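PDB 3KHY: propionate kinase from Francisella tularensis subsp. tularensis, which probably catalyses the reversible, magnesium-dependent transfer of phosphate from ATP to acetate or propionate in short-chain fatty acid metabolism. Local coordinates for residues L189-G202 with F311-G324. Numbering follows the deposited sequence.
Sequences LTQQKANVIVAHLG and FNKLDALVFTGGIG
Strands 196-201 and 316-320 pair in parallel, with I197 beside L317 and H200 beside T320, inside the five-stranded sheet of one actin-like ATPase domain of this acetokinase. The strand axes approach to 4.7 Å; I197 N, A199 N and L201 N donate to A316 O, V318 O and T320 O, while V318 N and T320 N return bonds to I197 O and A199 O. On one face I197 CG1 lies 3.5 Å from F311 CE2, while L314 CD1 sits over the centre of that ring; L201 CD1 meets the edge of F319. The other face carries V198, H200, V318 and T320 against helix 175-188. At the entry, N195 N donates to D315 OD2 at 2.8 Å, from above the carboxylate plane, D315 N in turn donates to N195 O, and two waters tie the carboxylate to T190, K193, N195 and K313. At the exit, L201 O accepts from I323 N at 2.8 Å and G324 N at 3.0 Å, both on the same face of its carbonyl plane. CG anti to the backbone N (chi1 178°) carries the H200 imidazole to the strand end, where chi2 of 113° turns one face to G321 CA, 4.2 Å from the ring centroid, a CH-pi contact; S177 holds its ND1. Two bonds on one carbonyl oxygen hold the start of helix 321-326 against the end of strand 196-201, consistent with both segments forming the predicted ATP site.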
loop_
_atom_site.group_PDB
_atom_site.type_symbol
_atom_site.label_atom_id
_atom_site.label_comp_id
_atom_site.label_asym_id
_atom_site.label_seq_id
_atom_site.Cartn_x
_atom_site.Cartn_y
_atom_site.Cartn_z
ATOM N N LEU A 189 -16.885 20.869 15.698
ATOM C CA LEU A 189 -15.554 21.489 15.651
ATOM C C LEU A 189 -15.498 22.990 15.363
ATOM O O LEU A 189 -15.160 23.788 16.249
ATOM C CB LEU A 189 -14.663 20.742 14.658
ATOM C CG LEU A 189 -14.056 19.444 15.179
ATOM C CD1 LEU A 189 -13.567 18.580 14.030
ATOM C CD2 LEU A 189 -12.917 19.748 16.133
ATOM N N THR A 190 -15.786 23.369 14.119
ATOM C CA THR A 190 -15.782 24.773 13.722
ATOM C C THR A 190 -17.031 25.120 12.922
ATOM O O THR A 190 -17.917 24.286 12.731
ATOM C CB THR A 190 -14.562 25.124 12.836
ATOM O OG1 THR A 190 -14.742 24.563 11.527
ATOM C CG2 THR A 190 -13.256 24.610 13.457
ATOM N N GLN A 191 -17.073 26.357 12.434
ATOM C CA GLN A 191 -18.173 26.836 11.605
ATOM C C GLN A 191 -18.221 26.161 10.226
ATOM O O GLN A 191 -19.300 25.967 9.660
ATOM C CB GLN A 191 -18.069 28.355 11.451
ATOM C CG GLN A 191 -19.128 28.990 10.569
ATOM C CD GLN A 191 -18.897 30.480 10.382
ATOM O OE1 GLN A 191 -18.009 31.064 11.003
ATOM N NE2 GLN A 191 -19.696 31.101 9.523
ATOM N N GLN A 192 -17.053 25.805 9.694
ATOM C CA GLN A 192 -16.946 25.232 8.349
ATOM C C GLN A 192 -17.143 23.714 8.358
ATOM O O GLN A 192 -17.317 23.116 9.422
ATOM C CB GLN A 192 -15.578 25.563 7.743
ATOM C CG GLN A 192 -15.319 27.056 7.524
ATOM C CD GLN A 192 -15.105 27.824 8.819
ATOM O OE1 GLN A 192 -15.819 28.789 9.106
ATOM N NE2 GLN A 192 -14.119 27.401 9.607
ATOM N N LYS A 193 -17.112 23.092 7.178
ATOM C CA LYS A 193 -17.119 21.628 7.098
ATOM C C LYS A 193 -15.814 21.092 7.688
ATOM O O LYS A 193 -14.848 21.836 7.853
ATOM C CB LYS A 193 -17.290 21.143 5.654
ATOM C CG LYS A 193 -18.655 21.457 5.040
ATOM C CD LYS A 193 -19.774 21.189 6.035
ATOM C CE LYS A 193 -21.144 21.539 5.457
ATOM N NZ LYS A 193 -22.169 21.662 6.540
ATOM N N ALA A 194 -15.781 19.803 7.993
ATOM C CA ALA A 194 -14.671 19.240 8.749
ATOM C C ALA A 194 -13.399 19.036 7.929
ATOM O O ALA A 194 -13.445 18.663 6.750
ATOM C CB ALA A 194 -15.097 17.931 9.415
ATOM N N ASN A 195 -12.263 19.309 8.559
ATOM C CA ASN A 195 -10.975 18.913 8.016
ATOM C C ASN A 195 -10.426 17.866 8.962
ATOM O O ASN A 195 -9.746 18.184 9.945
ATOM C CB ASN A 195 -10.029 20.105 7.920
ATOM C CG ASN A 195 -10.516 21.147 6.933
ATOM O OD1 ASN A 195 -10.689 20.868 5.749
ATOM N ND2 ASN A 195 -10.755 22.351 7.424
ATOM N N VAL A 196 -10.758 16.616 8.682
ATOM C CA VAL A 196 -10.515 15.562 9.654
ATOM C C VAL A 196 -9.985 14.308 8.993
ATOM O O VAL A 196 -10.168 14.081 7.792
ATOM C CB VAL A 196 -11.786 15.211 10.463
ATOM C CG1 VAL A 196 -12.174 16.360 11.397
ATOM C CG2 VAL A 196 -12.959 14.827 9.542
ATOM N N ILE A 197 -9.294 13.512 9.788
ATOM C CA ILE A 197 -8.930 12.161 9.398
ATOM C C ILE A 197 -9.825 11.252 10.217
ATOM O O ILE A 197 -9.869 11.366 11.437
ATOM C CB ILE A 197 -7.466 11.878 9.718
ATOM C CG1 ILE A 197 -6.573 12.776 8.859
ATOM C CG2 ILE A 197 -7.142 10.386 9.501
ATOM C CD1 ILE A 197 -5.109 12.824 9.319
ATOM N N VAL A 198 -10.569 10.382 9.539
ATOM C CA VAL A 198 -11.515 9.499 10.208
ATOM C C VAL A 198 -11.021 8.058 10.118
ATOM O O VAL A 198 -10.813 7.523 9.024
ATOM C CB VAL A 198 -12.935 9.604 9.595
ATOM C CG1 VAL A 198 -13.908 8.631 10.294
ATOM C CG2 VAL A 198 -13.467 11.054 9.682
ATOM N N ALA A 199 -10.803 7.451 11.280
ATOM C CA ALA A 199 -10.416 6.051 11.356
ATOM C C ALA A 199 -11.625 5.233 11.792
ATOM O O ALA A 199 -12.020 5.264 12.944
ATOM C CB ALA A 199 -9.271 5.864 12.332
ATOM N N HIS A 200 -12.235 4.539 10.843
ATOM C CA HIS A 200 -13.355 3.653 11.123
ATOM C C HIS A 200 -12.769 2.278 11.401
ATOM O O HIS A 200 -12.338 1.595 10.472
ATOM C CB HIS A 200 -14.278 3.578 9.902
ATOM C CG HIS A 200 -15.444 2.656 10.086
ATOM N ND1 HIS A 200 -16.745 3.105 10.147
ATOM C CD2 HIS A 200 -15.503 1.312 10.248
ATOM C CE1 HIS A 200 -17.557 2.078 10.321
ATOM N NE2 HIS A 200 -16.829 0.976 10.387
ATOM N N LEU A 201 -12.727 1.887 12.673
ATOM C CA LEU A 201 -12.137 0.607 13.067
ATOM C C LEU A 201 -13.249 -0.280 13.611
ATOM O O LEU A 201 -13.848 0.037 14.631
ATOM C CB LEU A 201 -11.036 0.823 14.125
ATOM C CG LEU A 201 -10.017 1.923 13.793
ATOM C CD1 LEU A 201 -9.031 2.165 14.954
ATOM C CD2 LEU A 201 -9.246 1.596 12.514
ATOM N N GLY A 202 -13.570 -1.346 12.881
ATOM C CA GLY A 202 -14.541 -2.338 13.329
ATOM C C GLY A 202 -14.115 -3.688 12.772
ATOM O O GLY A 202 -12.919 -3.977 12.702
ATOM N N PHE A 311 -3.381 18.608 4.989
ATOM C CA PHE A 311 -3.948 19.580 5.914
ATOM C C PHE A 311 -3.014 20.721 6.271
ATOM O O PHE A 311 -1.937 20.501 6.821
ATOM C CB PHE A 311 -4.402 18.874 7.204
ATOM C CG PHE A 311 -5.428 17.800 6.973
ATOM C CD1 PHE A 311 -6.779 18.119 6.880
ATOM C CD2 PHE A 311 -5.046 16.474 6.849
ATOM C CE1 PHE A 311 -7.738 17.140 6.655
ATOM C CE2 PHE A 311 -6.004 15.478 6.635
ATOM C CZ PHE A 311 -7.351 15.819 6.541
ATOM N N ASN A 312 -3.442 21.945 5.974
ATOM C CA ASN A 312 -2.773 23.110 6.522
ATOM C C ASN A 312 -3.006 23.105 8.027
ATOM O O ASN A 312 -2.091 23.324 8.818
ATOM C CB ASN A 312 -3.329 24.395 5.915
ATOM C CG ASN A 312 -2.671 25.631 6.488
ATOM O OD1 ASN A 312 -1.464 25.828 6.345
ATOM N ND2 ASN A 312 -3.461 26.468 7.149
ATOM N N LYS A 313 -4.248 22.835 8.405
ATOM C CA LYS A 313 -4.635 22.735 9.807
ATOM C C LYS A 313 -5.570 21.549 9.987
ATOM O O LYS A 313 -6.706 21.560 9.502
ATOM C CB LYS A 313 -5.330 24.021 10.260
ATOM C CG LYS A 313 -5.838 23.999 11.704
ATOM C CD LYS A 313 -6.466 25.344 12.066
ATOM C CE LYS A 313 -7.208 25.292 13.396
ATOM N NZ LYS A 313 -8.075 26.501 13.601
ATOM N N LEU A 314 -5.100 20.518 10.678
ATOM C CA LEU A 314 -5.955 19.368 10.972
ATOM C C LEU A 314 -6.923 19.708 12.095
ATOM O O LEU A 314 -6.483 20.092 13.176
ATOM C CB LEU A 314 -5.103 18.160 11.382
ATOM C CG LEU A 314 -5.900 16.923 11.804
ATOM C CD1 LEU A 314 -6.594 16.322 10.590
ATOM C CD2 LEU A 314 -5.005 15.875 12.497
ATOM N N ASP A 315 -8.232 19.561 11.861
ATOM C CA ASP A 315 -9.215 19.846 12.914
ATOM C C ASP A 315 -9.201 18.759 13.979
ATOM O O ASP A 315 -9.189 19.052 15.178
ATOM C CB ASP A 315 -10.635 19.961 12.353
ATOM C CG ASP A 315 -10.840 21.207 11.509
ATOM O OD1 ASP A 315 -10.112 22.207 11.714
ATOM O OD2 ASP A 315 -11.740 21.175 10.643
ATOM N N ALA A 316 -9.229 17.504 13.535
ATOM C CA ALA A 316 -9.196 16.365 14.456
ATOM C C ALA A 316 -8.846 15.066 13.757
ATOM O O ALA A 316 -9.091 14.905 12.554
ATOM C CB ALA A 316 -10.536 16.209 15.149
ATOM N N LEU A 317 -8.280 14.144 14.523
ATOM C CA LEU A 317 -8.262 12.733 14.155
ATOM C C LEU A 317 -9.486 12.137 14.844
ATOM O O LEU A 317 -9.681 12.369 16.041
ATOM C CB LEU A 317 -6.995 12.069 14.678
ATOM C CG LEU A 317 -6.953 10.537 14.618
ATOM C CD1 LEU A 317 -7.098 10.040 13.169
ATOM C CD2 LEU A 317 -5.654 10.032 15.236
ATOM N N VAL A 318 -10.323 11.402 14.102
ATOM C CA VAL A 318 -11.577 10.869 14.674
ATOM C C VAL A 318 -11.624 9.343 14.624
ATOM O O VAL A 318 -11.456 8.764 13.548
ATOM C CB VAL A 318 -12.809 11.407 13.922
ATOM C CG1 VAL A 318 -14.092 10.931 14.602
ATOM C CG2 VAL A 318 -12.766 12.940 13.846
ATOM N N PHE A 319 -11.829 8.697 15.783
ATOM C CA PHE A 319 -12.009 7.249 15.849
ATOM C C PHE A 319 -13.497 6.928 15.821
ATOM O O PHE A 319 -14.298 7.598 16.478
ATOM C CB PHE A 319 -11.440 6.673 17.162
ATOM C CG PHE A 319 -9.937 6.710 17.257
ATOM C CD1 PHE A 319 -9.167 5.764 16.591
ATOM C CD2 PHE A 319 -9.297 7.662 18.052
ATOM C CE1 PHE A 319 -7.786 5.773 16.689
ATOM C CE2 PHE A 319 -7.904 7.679 18.155
ATOM C CZ PHE A 319 -7.147 6.727 17.473
ATOM N N THR A 320 -13.867 5.892 15.085
ATOM C CA THR A 320 -15.252 5.464 15.037
ATOM C C THR A 320 -15.287 3.967 14.714
ATOM O O THR A 320 -14.237 3.346 14.552
ATOM C CB THR A 320 -16.066 6.288 14.011
ATOM O OG1 THR A 320 -17.466 6.045 14.205
ATOM C CG2 THR A 320 -15.664 5.925 12.565
ATOM N N GLY A 321 -16.483 3.389 14.653
ATOM C CA GLY A 321 -16.629 1.960 14.423
ATOM C C GLY A 321 -16.632 1.181 15.732
ATOM O O GLY A 321 -16.356 1.740 16.791
ATOM N N GLY A 322 -16.936 -0.113 15.661
ATOM C CA GLY A 322 -17.025 -0.946 16.854
ATOM C C GLY A 322 -15.783 -0.891 17.733
ATOM O O GLY A 322 -15.872 -0.838 18.966
ATOM N N ILE A 323 -14.616 -0.916 17.103
ATOM C CA ILE A 323 -13.358 -0.838 17.840
ATOM C C ILE A 323 -13.031 0.602 18.195
ATOM O O ILE A 323 -12.668 0.907 19.333
ATOM C CB ILE A 323 -12.192 -1.406 16.998
ATOM C CG1 ILE A 323 -12.426 -2.889 16.683
ATOM C CG2 ILE A 323 -10.867 -1.192 17.705
ATOM C CD1 ILE A 323 -11.451 -3.456 15.663
ATOM N N GLY A 324 -13.163 1.494 17.218
ATOM C CA GLY A 324 -12.808 2.893 17.399
ATOM C C GLY A 324 -13.612 3.542 18.517
ATOM O O GLY A 324 -13.099 4.380 19.271
HETATM O O HOH W 1 -12.993 23.096 9.753
HETATM O O HOH W 2 -8.864 23.328 9.737
#